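Local coordinates for protein TetR family transcriptional regulator (PDB 6SRN) that binds a furan-carboxylic-acid hormone of Streptomyces and, as a TetR-family regulator, probably controls transcription of antibiotic genes through a helix-turn-helix domain, at residues A79-H84 / A127-E132; A86-A91 / E107-R112; Q115-D120 / H192-I197; A179-M184 / E199-L204. One frame throughout, in Å; residues are numbered along the deposited sequence.

Contact 1: residues A79-H84 / A127-E132; sequences AVVEEH and ARLQSE. With LUB (4-(Hydroxymethyl)-2-propylfuran-3-carboxylic acid), chain B.
V81 offers its two methyl groups to two different neighbours on helix 121-131. CG2 packs 3.8 Å from CB of L129, while CG1, anti to the backbone N (chi1 175°), leans on the amide end of Q130, 3.7 Å from Q130 NE2. The valine crosses both partners at a slant; V80 and L129, in contrast, meet at about a right angle, V80 CG1 lying 3.9 Å from L129 CD1. CB of Q130 supports the ligand's hydroxymethyl group, 3.5 Å from O13 of LUB, while its NE2 is engaged by the carbonyl oxygen of P141 and the hydroxyl of Y85, a residue that itself hydrogen-bonds the ligand.

H84 turns a ring edge to the ligand, its NE2 3.9 Å from C12 of LUB; across the helices the same NE2 comes 3.8 Å from A127 N. Its ND1 donates a 2.8 Å bond to the carbonyl oxygen of V81. That bond is nearly straight (171°) and lies in the plane of both ring and carbonyl, on an oxygen lone pair, so it fixes the rotation of the imidazole. The helix segments cross at -118°, and V80 and L129 also touch helix 31-49 of the DNA-binding region. The chemistry thus divides: aliphatic groups join the helices beside that region, whereas the fixed imidazole edge and the aliphatic part of Q130 border the ligand, an arrangement consistent with ligand binding being felt along helix 73-86.

Contact 2: residues A86-A91 / E107-R112; sequences ARWPAA and EEMLHR
M109 and W88 slide past one another in opposite directions, bringing the methionine methyl beside the indole and the tryptophan's own backbone carbonyl. CE of M109 lies 3.5 Å from the carbonyl oxygen of W88 and 3.9 Å from its CE3, and the sulfur SD of M109 sits 4.1 Å from CB of A91. Bends at chi2 and chi3 of the methionine (-73° and -71°) fold its tip into this position. Farther along the indole, W88 CZ3 approaches CB of R112 at 3.9 Å, and W88 CH2 lies 3.8 Å from the R112 carbonyl oxygen.

The next shell sets these groups in place. W147 and L150 of helix 145-161 pack against both W88 and M109, and the indole NE1 makes a weak hydrogen bond to the H84 carbonyl. The extended chain of R112 carries NE to the anti lone pair of E108 OE2 at 3.0 Å, in the guanidinium plane, while H111 ND1 donates to the other oxygen, OE1. E94 pairs with R112 NH1. The arginine is therefore divided: its CB rests against CZ3 of the indole, and its charge, gripped by two carboxylates, is kept at the partly exposed margin of an otherwise apolar helix joint.

Contact 3: residues Q115-D120 / H192-I197; sequences QAFRDD and HQRADI. With LUB (4-(Hydroxymethyl)-2-propylfuran-3-carboxylic acid), chain B.
The tight turn that joins helix 170-192 to helix 197-212 is held against the end of helix 102-119 by R194, whose side chain packs against F117. A type I' turn from H192 to A195 overlaps a type I turn from R194 to I197; Q193 and R194, the central residues of the first, both have the positive phi that this turn type requires. The extended chain of R194 brings CD to 3.4 Å from the carbonyl oxygen of F117 and NE to 3.7 Å from F117 CB. The phenyl ring meets one face of the guanidinium, F117 CD1 standing 4.0 Å above that plane, toward its rim. The polar end goes elsewhere: R194 NH2 bonds the side-chain oxygen of Q185, a pocket residue.

I197 adds an apolar contact. Its CG2, in the crowded position between backbone N and carbonyl carbon, abuts CB of R118 at 3.7 Å. R118 then bends at chi3 and grips D119 side-on, NE to OD1 and NH2 to OD2, both oxygens being met from above the carboxylate plane. One water donates to the carbonyl oxygens of R118 and Q193, 2.9 Å to each, tying the two backbones together.

At the far end of the F117 ring, CZ lies 3.5 Å from C5 of the furan ligand. F117 thus belongs to the ligand pocket inside the all-helical C-terminal domain typical of TetR-family regulators, with the connection between that domain's last two helices packed against the helix that carries it.

Contact 4: residues A179-M184 / E199-L204; sequences AAFFGM and ERWQEL. With LUB (4-(Hydroxymethyl)-2-propylfuran-3-carboxylic acid), chain B.
F181 and W201 both project with CG anti to the backbone N (chi1 -176° and -179°), and from the two facing helices this brings their rings together edge-to-face. The edge of F181 points at the face of W201; its ring centroid lies 4.8 Å from that of the indole's six-membered ring, the planes are turned by 72°, and F181 CD2 is 3.5 Å above the indole plane. M184 bends at chi2 and chi3, tucking CE into the angle between the rings: 3.7 Å above a face of F181 and 3.6 Å from CB of W201. L204 closes the row, with CD2 3.5 Å from the carbonyl oxygen of A180 and also touching CB of M184.

CD1, the other ortho carbon of F181, lies 3.7 Å from C8 of LUB, at the end of the propyl chain, and F182 turns its ring edge to the furan, CD1 3.5 Å from C5. On the outer side R200 grips E203 side-on with NE and NH2, while D196 takes its NH1 and R175 of the second subunit pairs with E203.

A180 packs on A180 of the second subunit, and F182 on G183 of that subunit. Two adjacent, nearly antiparallel helices that meet their copies in this way are typical of the four-helix-bundle dimer interface of TetR-family proteins, which here directly backs the hormone pocket.

Contacts 1, 3 and 4 are buried and all touch the bound furan, whereas contact 2 is only partly buried and touches the ligand through L110, which lies beside the contact. Contacts 2 and 3 share helix 102-119 and are joined by a salt bridge from R87 to D120. Contact 3 touches each of the other three: its F117 meets A127 and H84 of contact 1 and F181 of contact 4. Chemistry follows position. Beside the DNA-binding region, contact 1 is aliphatic with a fixed imidazole; contact 2 joins a thioether and an indole, with ion pairs at its margin; contact 3 relies on an arginine and water; contact 4, at the dimer interface, combines an aromatic pair with methionine and leucine.

Contact 1: residues A79-H84 / A127-E132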
# COMPACT_ATOMS: atom_id res chain seq x y z
N ALA A 79 -21.22 2.40 1.56
CA ALA A 79 -21.70 1.29 2.37
C ALA A 79 -20.77 0.06 2.28
O ALA A 79 -20.57 -0.63 3.25
CB ALA A 79 -23.11 0.92 1.97
N VAL A 80 -20.25 -0.21 1.10
CA VAL A 80 -19.32 -1.32 0.90
C VAL A 80 -18.06 -1.09 1.73
O VAL A 80 -17.63 -1.95 2.48
CB VAL A 80 -18.95 -1.47 -0.60
CG1 VAL A 80 -17.77 -2.44 -0.78
CG2 VAL A 80 -20.17 -1.97 -1.37
N VAL A 81 -17.47 0.09 1.63
CA VAL A 81 -16.25 0.36 2.41
C VAL A 81 -16.52 0.29 3.92
O VAL A 81 -15.79 -0.32 4.69
CB VAL A 81 -15.62 1.71 2.02
CG1 VAL A 81 -14.45 2.04 2.91
CG2 VAL A 81 -15.18 1.67 0.59
N GLU A 82 -17.61 0.91 4.35
CA GLU A 82 -17.95 0.87 5.79
C GLU A 82 -18.12 -0.57 6.26
O GLU A 82 -17.68 -0.95 7.36
CB GLU A 82 -19.22 1.66 6.09
CG GLU A 82 -19.09 3.14 6.03
CD GLU A 82 -20.47 3.74 6.34
OE1 GLU A 82 -21.55 3.15 6.07
OE2 GLU A 82 -20.45 4.77 6.94
N GLU A 83 -18.76 -1.41 5.46
CA GLU A 83 -19.02 -2.76 5.89
C GLU A 83 -17.72 -3.54 6.02
O GLU A 83 -17.57 -4.35 6.93
CB GLU A 83 -19.96 -3.43 4.88
CG GLU A 83 -20.07 -4.92 5.03
CD GLU A 83 -20.42 -5.35 6.42
OE1 GLU A 83 -21.16 -4.62 7.09
OE2 GLU A 83 -19.96 -6.45 6.82
N HIS A 84 -16.78 -3.31 5.11
CA HIS A 84 -15.53 -4.10 5.15
C HIS A 84 -14.69 -3.73 6.37
O HIS A 84 -13.82 -4.50 6.76
CB HIS A 84 -14.82 -4.01 3.78
CG HIS A 84 -13.57 -3.19 3.70
ND1 HIS A 84 -13.54 -1.81 3.84
CD2 HIS A 84 -12.30 -3.54 3.41
CE1 HIS A 84 -12.32 -1.37 3.66
NE2 HIS A 84 -11.54 -2.40 3.37
N ALA A 127 -11.17 -2.56 -0.38
CA ALA A 127 -9.79 -2.20 -0.67
C ALA A 127 -9.67 -1.51 -2.02
O ALA A 127 -8.99 -0.47 -2.15
CB ALA A 127 -8.85 -3.42 -0.61
N ARG A 128 -10.35 -2.01 -3.05
CA ARG A 128 -10.23 -1.37 -4.34
C ARG A 128 -10.81 0.02 -4.33
O ARG A 128 -10.22 0.93 -4.91
CB ARG A 128 -10.90 -2.21 -5.43
CG ARG A 128 -10.72 -1.58 -6.81
CD ARG A 128 -10.91 -2.58 -7.92
NE ARG A 128 -10.66 -1.93 -9.22
CZ ARG A 128 -10.64 -2.58 -10.38
NH1 ARG A 128 -10.89 -3.86 -10.43
NH2 ARG A 128 -10.36 -1.92 -11.51
N LEU A 129 -11.97 0.21 -3.70
CA LEU A 129 -12.55 1.56 -3.61
C LEU A 129 -11.61 2.52 -2.87
O LEU A 129 -11.41 3.67 -3.33
CB LEU A 129 -13.91 1.48 -2.96
CG LEU A 129 -14.96 0.71 -3.76
CD1 LEU A 129 -16.17 0.38 -2.91
CD2 LEU A 129 -15.38 1.49 -4.98
N GLN A 130 -11.01 2.08 -1.77
CA GLN A 130 -10.01 2.91 -1.05
C GLN A 130 -8.74 3.16 -1.87
O GLN A 130 -8.09 4.22 -1.73
CB GLN A 130 -9.62 2.30 0.27
CG GLN A 130 -10.73 2.24 1.29
CD GLN A 130 -11.09 3.60 1.85
OE1 GLN A 130 -11.33 4.54 1.10
NE2 GLN A 130 -11.18 3.68 3.15
N SER A 131 -8.37 2.21 -2.73
CA SER A 131 -7.19 2.40 -3.60
C SER A 131 -7.41 3.53 -4.55
O SER A 131 -6.45 4.21 -4.96
CB SER A 131 -6.90 1.14 -4.44
OG SER A 131 -7.61 1.20 -5.69
N GLU A 132 -8.68 3.69 -4.97
CA GLU A 132 -9.15 4.62 -5.94
C GLU A 132 -9.59 5.92 -5.28
O GLU A 132 -10.05 6.79 -5.94
CB GLU A 132 -10.29 4.01 -6.78
CG GLU A 132 -9.81 2.69 -7.41
CD GLU A 132 -10.72 2.04 -8.42
OE1 GLU A 132 -11.90 2.47 -8.50
OE2 GLU A 132 -10.22 1.06 -9.11
C2 LUB B . -6.15 -2.53 5.29
C4 LUB B . -7.18 -1.49 3.60
C5 LUB B . -6.61 -2.59 3.10
C6 LUB B . -5.37 -2.87 6.50
O11 LUB B . -7.10 -0.50 7.12
C9 LUB B . -7.29 -0.33 5.89
O10 LUB B . -7.82 0.74 5.43
C3 LUB B . -6.87 -1.34 4.94
C12 LUB B . -8.12 -0.66 2.74
O13 LUB B . -7.71 0.73 2.79
O1 LUB B . -5.84 -3.21 4.11
C7 LUB B . -6.04 -4.08 7.15
C8 LUB B . -5.37 -4.48 8.44

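Contact 2: residues A86-A91 / E107-R112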
# COMPACT_ATOMS: atom_id res chain seq x y z
N ALA A 86 -16.56 -2.51 9.44
CA ALA A 86 -17.43 -2.65 10.60
C ALA A 86 -17.57 -4.08 11.06
O ALA A 86 -17.97 -4.32 12.20
CB ALA A 86 -18.80 -2.08 10.30
N ARG A 87 -17.29 -5.03 10.19
CA ARG A 87 -17.34 -6.42 10.54
C ARG A 87 -16.30 -6.95 11.58
O ARG A 87 -16.49 -7.96 12.19
CB ARG A 87 -17.33 -7.23 9.25
CG ARG A 87 -16.11 -7.05 8.35
CD ARG A 87 -16.17 -8.01 7.18
NE ARG A 87 -17.37 -7.84 6.37
CZ ARG A 87 -17.65 -8.60 5.32
NH1 ARG A 87 -16.77 -9.51 4.93
NH2 ARG A 87 -18.77 -8.42 4.67
N TRP A 88 -15.25 -6.20 11.80
CA TRP A 88 -14.07 -6.72 12.51
C TRP A 88 -14.12 -6.71 14.03
O TRP A 88 -13.63 -7.63 14.67
CB TRP A 88 -12.79 -6.09 11.91
CG TRP A 88 -12.62 -6.61 10.53
CD1 TRP A 88 -12.88 -5.96 9.37
CD2 TRP A 88 -12.19 -7.92 10.16
NE1 TRP A 88 -12.66 -6.78 8.28
CE2 TRP A 88 -12.24 -8.00 8.73
CE3 TRP A 88 -11.80 -9.05 10.88
CZ2 TRP A 88 -11.95 -9.16 8.04
CZ3 TRP A 88 -11.48 -10.20 10.20
CH2 TRP A 88 -11.53 -10.24 8.77
N PRO A 89 -14.75 -5.69 14.63
CA PRO A 89 -14.93 -5.73 16.10
C PRO A 89 -15.58 -7.02 16.61
O PRO A 89 -15.10 -7.59 17.59
CB PRO A 89 -15.79 -4.49 16.38
CG PRO A 89 -15.35 -3.53 15.30
CD PRO A 89 -15.18 -4.39 14.07
N ALA A 90 -16.63 -7.50 15.93
CA ALA A 90 -17.28 -8.75 16.31
C ALA A 90 -16.35 -9.96 16.21
O ALA A 90 -16.41 -10.86 17.07
CB ALA A 90 -18.54 -8.98 15.48
N ALA A 91 -15.48 -9.95 15.21
CA ALA A 91 -14.49 -11.02 15.02
C ALA A 91 -13.52 -11.00 16.18
O ALA A 91 -13.14 -12.04 16.73
CB ALA A 91 -13.76 -10.84 13.70
N GLU A 107 -2.61 -11.45 16.16
CA GLU A 107 -2.19 -12.38 15.14
C GLU A 107 -3.37 -13.00 14.40
O GLU A 107 -3.37 -13.06 13.16
CB GLU A 107 -1.36 -13.50 15.71
CG GLU A 107 0.04 -13.17 16.10
CD GLU A 107 0.67 -14.49 16.51
OE1 GLU A 107 0.96 -15.34 15.58
OE2 GLU A 107 0.73 -14.71 17.72
N GLU A 108 -4.36 -13.49 15.16
CA GLU A 108 -5.47 -14.20 14.54
C GLU A 108 -6.36 -13.23 13.76
O GLU A 108 -6.92 -13.60 12.70
CB GLU A 108 -6.27 -15.00 15.56
CG GLU A 108 -7.43 -15.77 14.97
CD GLU A 108 -7.12 -16.77 13.85
OE1 GLU A 108 -5.94 -17.15 13.65
OE2 GLU A 108 -8.11 -17.17 13.19
N MET A 109 -6.52 -12.01 14.25
CA MET A 109 -7.27 -11.01 13.46
C MET A 109 -6.65 -10.79 12.09
O MET A 109 -7.35 -10.72 11.07
CB MET A 109 -7.35 -9.70 14.22
CG MET A 109 -8.30 -9.79 15.40
SD MET A 109 -10.00 -9.81 14.90
CE MET A 109 -10.21 -8.11 14.36
N LEU A 110 -5.33 -10.67 12.05
CA LEU A 110 -4.65 -10.39 10.78
C LEU A 110 -4.65 -11.66 9.88
O LEU A 110 -4.77 -11.56 8.66
CB LEU A 110 -3.23 -9.81 11.00
CG LEU A 110 -3.28 -8.43 11.67
CD1 LEU A 110 -1.85 -8.06 12.08
CD2 LEU A 110 -3.84 -7.36 10.73
N HIS A 111 -4.55 -12.83 10.47
CA HIS A 111 -4.76 -14.09 9.73
C HIS A 111 -6.12 -14.08 9.06
O HIS A 111 -6.25 -14.34 7.85
CB HIS A 111 -4.67 -15.23 10.75
CG HIS A 111 -4.85 -16.60 10.20
ND1 HIS A 111 -5.16 -17.66 11.03
CD2 HIS A 111 -4.88 -17.08 8.95
CE1 HIS A 111 -5.27 -18.77 10.29
NE2 HIS A 111 -5.08 -18.44 9.02
N ARG A 112 -7.16 -13.77 9.82
CA ARG A 112 -8.49 -13.74 9.28
C ARG A 112 -8.65 -12.64 8.20
O ARG A 112 -9.32 -12.85 7.19
CB ARG A 112 -9.50 -13.55 10.42
CG ARG A 112 -9.71 -14.80 11.23
CD ARG A 112 -10.79 -14.66 12.27
NE ARG A 112 -10.73 -15.81 13.18
CZ ARG A 112 -11.67 -16.15 14.05
NH1 ARG A 112 -12.78 -15.43 14.16
NH2 ARG A 112 -11.47 -17.23 14.81

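Contact 3: residues Q115-D120 / H192-I197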
# COMPACT_ATOMS: atom_id res chain seq x y z
N GLN A 115 -7.16 -13.99 4.86
CA GLN A 115 -8.07 -14.93 4.21
C GLN A 115 -9.25 -14.19 3.62
O GLN A 115 -9.77 -14.53 2.57
CB GLN A 115 -8.65 -15.91 5.26
CG GLN A 115 -7.67 -16.88 5.81
CD GLN A 115 -8.31 -17.72 6.92
OE1 GLN A 115 -8.79 -17.19 7.91
NE2 GLN A 115 -8.45 -19.00 6.68
N ALA A 116 -9.70 -13.14 4.32
CA ALA A 116 -10.90 -12.43 3.87
C ALA A 116 -10.60 -11.60 2.60
O ALA A 116 -11.41 -11.52 1.68
CB ALA A 116 -11.45 -11.58 4.97
N PHE A 117 -9.45 -10.92 2.59
CA PHE A 117 -9.05 -10.26 1.34
C PHE A 117 -8.86 -11.28 0.22
O PHE A 117 -9.17 -10.99 -0.95
CB PHE A 117 -7.78 -9.42 1.54
CG PHE A 117 -8.01 -8.10 2.23
CD1 PHE A 117 -8.77 -7.10 1.61
CD2 PHE A 117 -7.44 -7.82 3.46
CE1 PHE A 117 -8.93 -5.86 2.27
CE2 PHE A 117 -7.62 -6.61 4.09
CZ PHE A 117 -8.37 -5.61 3.50
N ARG A 118 -8.35 -12.46 0.55
CA ARG A 118 -8.18 -13.50 -0.46
C ARG A 118 -9.50 -13.95 -1.10
O ARG A 118 -9.56 -14.11 -2.33
CB ARG A 118 -7.47 -14.70 0.13
CG ARG A 118 -6.98 -15.73 -0.89
CD ARG A 118 -6.50 -17.02 -0.24
NE ARG A 118 -7.62 -17.60 0.50
CZ ARG A 118 -7.55 -18.41 1.56
NH1 ARG A 118 -6.40 -18.85 2.03
NH2 ARG A 118 -8.65 -18.76 2.18
N ASP A 119 -10.55 -14.04 -0.30
CA ASP A 119 -11.79 -14.73 -0.66
C ASP A 119 -13.05 -13.89 -0.82
O ASP A 119 -13.96 -14.33 -1.52
CB ASP A 119 -12.08 -15.83 0.38
CG ASP A 119 -11.07 -16.99 0.36
OD1 ASP A 119 -10.23 -17.10 -0.58
OD2 ASP A 119 -11.22 -17.78 1.32
N ASP A 120 -13.14 -12.78 -0.10
CA ASP A 120 -14.45 -12.16 0.15
C ASP A 120 -14.61 -10.90 -0.70
O ASP A 120 -13.86 -9.96 -0.57
CB ASP A 120 -14.58 -11.80 1.64
CG ASP A 120 -15.96 -11.36 2.00
OD1 ASP A 120 -16.64 -10.73 1.16
OD2 ASP A 120 -16.37 -11.61 3.18
N HIS A 192 -0.35 -10.44 -8.06
CA HIS A 192 -0.81 -11.82 -8.10
C HIS A 192 -2.26 -12.04 -7.78
O HIS A 192 -2.68 -13.20 -7.56
CB HIS A 192 0.06 -12.68 -7.17
CG HIS A 192 1.53 -12.59 -7.46
ND1 HIS A 192 2.08 -12.97 -8.67
CD2 HIS A 192 2.56 -12.13 -6.71
CE1 HIS A 192 3.38 -12.74 -8.66
NE2 HIS A 192 3.69 -12.24 -7.48
N GLN A 193 -3.06 -10.98 -7.77
CA GLN A 193 -4.48 -11.07 -7.49
C GLN A 193 -4.78 -11.79 -6.14
O GLN A 193 -5.74 -12.55 -6.00
CB GLN A 193 -5.25 -11.75 -8.64
CG GLN A 193 -5.18 -11.00 -9.96
CD GLN A 193 -3.79 -10.94 -10.59
OE1 GLN A 193 -3.21 -9.86 -10.72
NE2 GLN A 193 -3.24 -12.11 -10.99
N ARG A 194 -3.87 -11.56 -5.19
CA ARG A 194 -3.89 -12.09 -3.85
C ARG A 194 -3.77 -13.61 -3.74
O ARG A 194 -3.92 -14.18 -2.66
CB ARG A 194 -5.11 -11.58 -3.06
CG ARG A 194 -5.15 -10.08 -2.83
CD ARG A 194 -6.17 -9.69 -1.80
NE ARG A 194 -6.21 -8.22 -1.63
CZ ARG A 194 -7.03 -7.41 -2.31
NH1 ARG A 194 -7.86 -7.87 -3.21
NH2 ARG A 194 -6.99 -6.09 -2.10
N ALA A 195 -3.35 -14.27 -4.81
CA ALA A 195 -3.28 -15.74 -4.81
C ALA A 195 -2.25 -16.25 -3.76
O ALA A 195 -2.44 -17.30 -3.16
CB ALA A 195 -2.91 -16.24 -6.18
N ASP A 196 -1.18 -15.49 -3.58
CA ASP A 196 -0.07 -15.86 -2.71
C ASP A 196 -0.13 -15.11 -1.37
O ASP A 196 0.84 -15.11 -0.61
CB ASP A 196 1.29 -15.54 -3.37
CG ASP A 196 1.56 -14.03 -3.55
OD1 ASP A 196 0.57 -13.26 -3.65
OD2 ASP A 196 2.75 -13.63 -3.71
N ILE A 197 -1.26 -14.52 -1.02
CA ILE A 197 -1.33 -13.64 0.14
C ILE A 197 -0.94 -14.34 1.43
O ILE A 197 -0.28 -13.74 2.30
CB ILE A 197 -2.72 -12.96 0.26
CG1 ILE A 197 -2.68 -11.88 1.32
CG2 ILE A 197 -3.83 -13.94 0.51
CD1 ILE A 197 -3.90 -11.02 1.36
C2 LUB B . -6.15 -2.53 5.29
C4 LUB B . -7.18 -1.49 3.60
C5 LUB B . -6.61 -2.59 3.10
C6 LUB B . -5.37 -2.87 6.50
O11 LUB B . -7.10 -0.50 7.12
C9 LUB B . -7.29 -0.33 5.89
O10 LUB B . -7.82 0.74 5.43
C3 LUB B . -6.87 -1.34 4.94
C12 LUB B . -8.12 -0.66 2.74
O13 LUB B . -7.71 0.73 2.79
O1 LUB B . -5.84 -3.21 4.11
C7 LUB B . -6.04 -4.08 7.15
C8 LUB B . -5.37 -4.48 8.44
O HOH W 1 -8.29 -12.97 -4.66

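Contact 4: residues A179-M184 / E199-L204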
# COMPACT_ATOMS: atom_id res chain seq x y z
N ALA A 179 0.01 -0.71 8.60
CA ALA A 179 0.67 -0.26 7.36
C ALA A 179 1.38 -1.42 6.67
O ALA A 179 1.29 -1.57 5.44
CB ALA A 179 1.68 0.82 7.66
N ALA A 180 2.09 -2.24 7.43
CA ALA A 180 2.81 -3.38 6.82
C ALA A 180 1.84 -4.39 6.19
O ALA A 180 2.08 -4.91 5.08
CB ALA A 180 3.65 -4.04 7.83
N PHE A 181 0.79 -4.74 6.92
CA PHE A 181 -0.22 -5.65 6.42
C PHE A 181 -0.89 -5.06 5.16
O PHE A 181 -1.04 -5.72 4.14
CB PHE A 181 -1.26 -5.97 7.50
CG PHE A 181 -2.27 -6.99 7.06
CD1 PHE A 181 -3.30 -6.62 6.22
CD2 PHE A 181 -2.10 -8.32 7.35
CE1 PHE A 181 -4.20 -7.54 5.75
CE2 PHE A 181 -2.98 -9.26 6.87
CZ PHE A 181 -4.06 -8.86 6.09
N PHE A 182 -1.26 -3.79 5.24
CA PHE A 182 -1.82 -3.13 4.09
C PHE A 182 -0.90 -3.28 2.86
O PHE A 182 -1.33 -3.59 1.75
CB PHE A 182 -2.05 -1.64 4.35
CG PHE A 182 -2.33 -0.93 3.06
CD1 PHE A 182 -3.54 -1.08 2.40
CD2 PHE A 182 -1.32 -0.21 2.43
CE1 PHE A 182 -3.72 -0.53 1.13
CE2 PHE A 182 -1.51 0.33 1.19
CZ PHE A 182 -2.72 0.18 0.51
N GLY A 183 0.38 -3.01 3.07
CA GLY A 183 1.29 -3.05 1.97
C GLY A 183 1.44 -4.45 1.39
O GLY A 183 1.43 -4.66 0.17
N MET A 184 1.55 -5.43 2.29
CA MET A 184 1.66 -6.84 1.88
C MET A 184 0.47 -7.26 1.02
O MET A 184 0.64 -7.85 -0.06
CB MET A 184 1.82 -7.70 3.13
CG MET A 184 1.88 -9.16 2.89
SD MET A 184 0.28 -9.95 2.59
CE MET A 184 -0.70 -9.52 4.01
N GLU A 199 1.18 -16.83 2.05
CA GLU A 199 2.62 -16.98 2.15
C GLU A 199 3.31 -15.66 2.38
O GLU A 199 4.34 -15.62 3.04
CB GLU A 199 3.15 -17.58 0.83
CG GLU A 199 2.63 -18.93 0.43
CD GLU A 199 1.54 -18.79 -0.64
OE1 GLU A 199 0.49 -18.39 -0.20
OE2 GLU A 199 1.74 -19.06 -1.89
N ARG A 200 2.84 -14.62 1.69
CA ARG A 200 3.46 -13.30 1.82
C ARG A 200 3.24 -12.79 3.24
O ARG A 200 4.13 -12.17 3.84
CB ARG A 200 2.89 -12.34 0.77
CG ARG A 200 3.09 -12.75 -0.68
CD ARG A 200 4.54 -12.67 -1.16
NE ARG A 200 5.38 -13.73 -0.65
CZ ARG A 200 5.37 -14.98 -1.12
NH1 ARG A 200 4.60 -15.35 -2.16
NH2 ARG A 200 6.16 -15.86 -0.54
N TRP A 201 2.04 -12.98 3.78
CA TRP A 201 1.77 -12.59 5.18
C TRP A 201 2.60 -13.41 6.17
O TRP A 201 3.17 -12.84 7.04
CB TRP A 201 0.28 -12.64 5.49
CG TRP A 201 -0.02 -12.23 6.90
CD1 TRP A 201 -0.74 -12.97 7.80
CD2 TRP A 201 0.45 -11.05 7.60
NE1 TRP A 201 -0.78 -12.30 8.99
CE2 TRP A 201 -0.06 -11.14 8.91
CE3 TRP A 201 1.21 -9.95 7.23
CZ2 TRP A 201 0.20 -10.15 9.88
CZ3 TRP A 201 1.50 -8.98 8.19
CH2 TRP A 201 0.96 -9.09 9.50
N GLN A 202 2.71 -14.71 5.95
CA GLN A 202 3.51 -15.53 6.86
C GLN A 202 4.91 -15.03 7.00
O GLN A 202 5.43 -14.90 8.10
CB GLN A 202 3.51 -16.97 6.42
CG GLN A 202 4.35 -17.92 7.30
CD GLN A 202 4.15 -17.67 8.80
OE1 GLN A 202 3.02 -17.67 9.29
NE2 GLN A 202 5.26 -17.49 9.56
N GLU A 203 5.55 -14.71 5.88
CA GLU A 203 6.97 -14.36 5.98
C GLU A 203 7.17 -12.99 6.62
O GLU A 203 8.16 -12.76 7.28
CB GLU A 203 7.64 -14.48 4.61
CG GLU A 203 7.22 -13.48 3.58
CD GLU A 203 7.53 -13.88 2.14
OE1 GLU A 203 7.94 -15.05 1.78
OE2 GLU A 203 7.34 -12.97 1.31
N LEU A 204 6.25 -12.07 6.40
CA LEU A 204 6.35 -10.74 7.00
C LEU A 204 5.92 -10.79 8.49
O LEU A 204 6.59 -10.18 9.32
CB LEU A 204 5.43 -9.77 6.22
CG LEU A 204 5.19 -8.39 6.84
CD1 LEU A 204 6.48 -7.65 7.02
CD2 LEU A 204 4.21 -7.60 5.95
C2 LUB B . -6.15 -2.53 5.29
C4 LUB B . -7.18 -1.49 3.60
C5 LUB B . -6.61 -2.59 3.10
C6 LUB B . -5.37 -2.87 6.50
O11 LUB B . -7.10 -0.50 7.12
C9 LUB B . -7.29 -0.33 5.89
O10 LUB B . -7.82 0.74 5.43
C3 LUB B . -6.87 -1.34 4.94
C12 LUB B . -8.12 -0.66 2.74
O13 LUB B . -7.71 0.73 2.79
O1 LUB B . -5.84 -3.21 4.11
C7 LUB B . -6.04 -4.08 7.15
C8 LUB B . -5.37 -4.48 8.44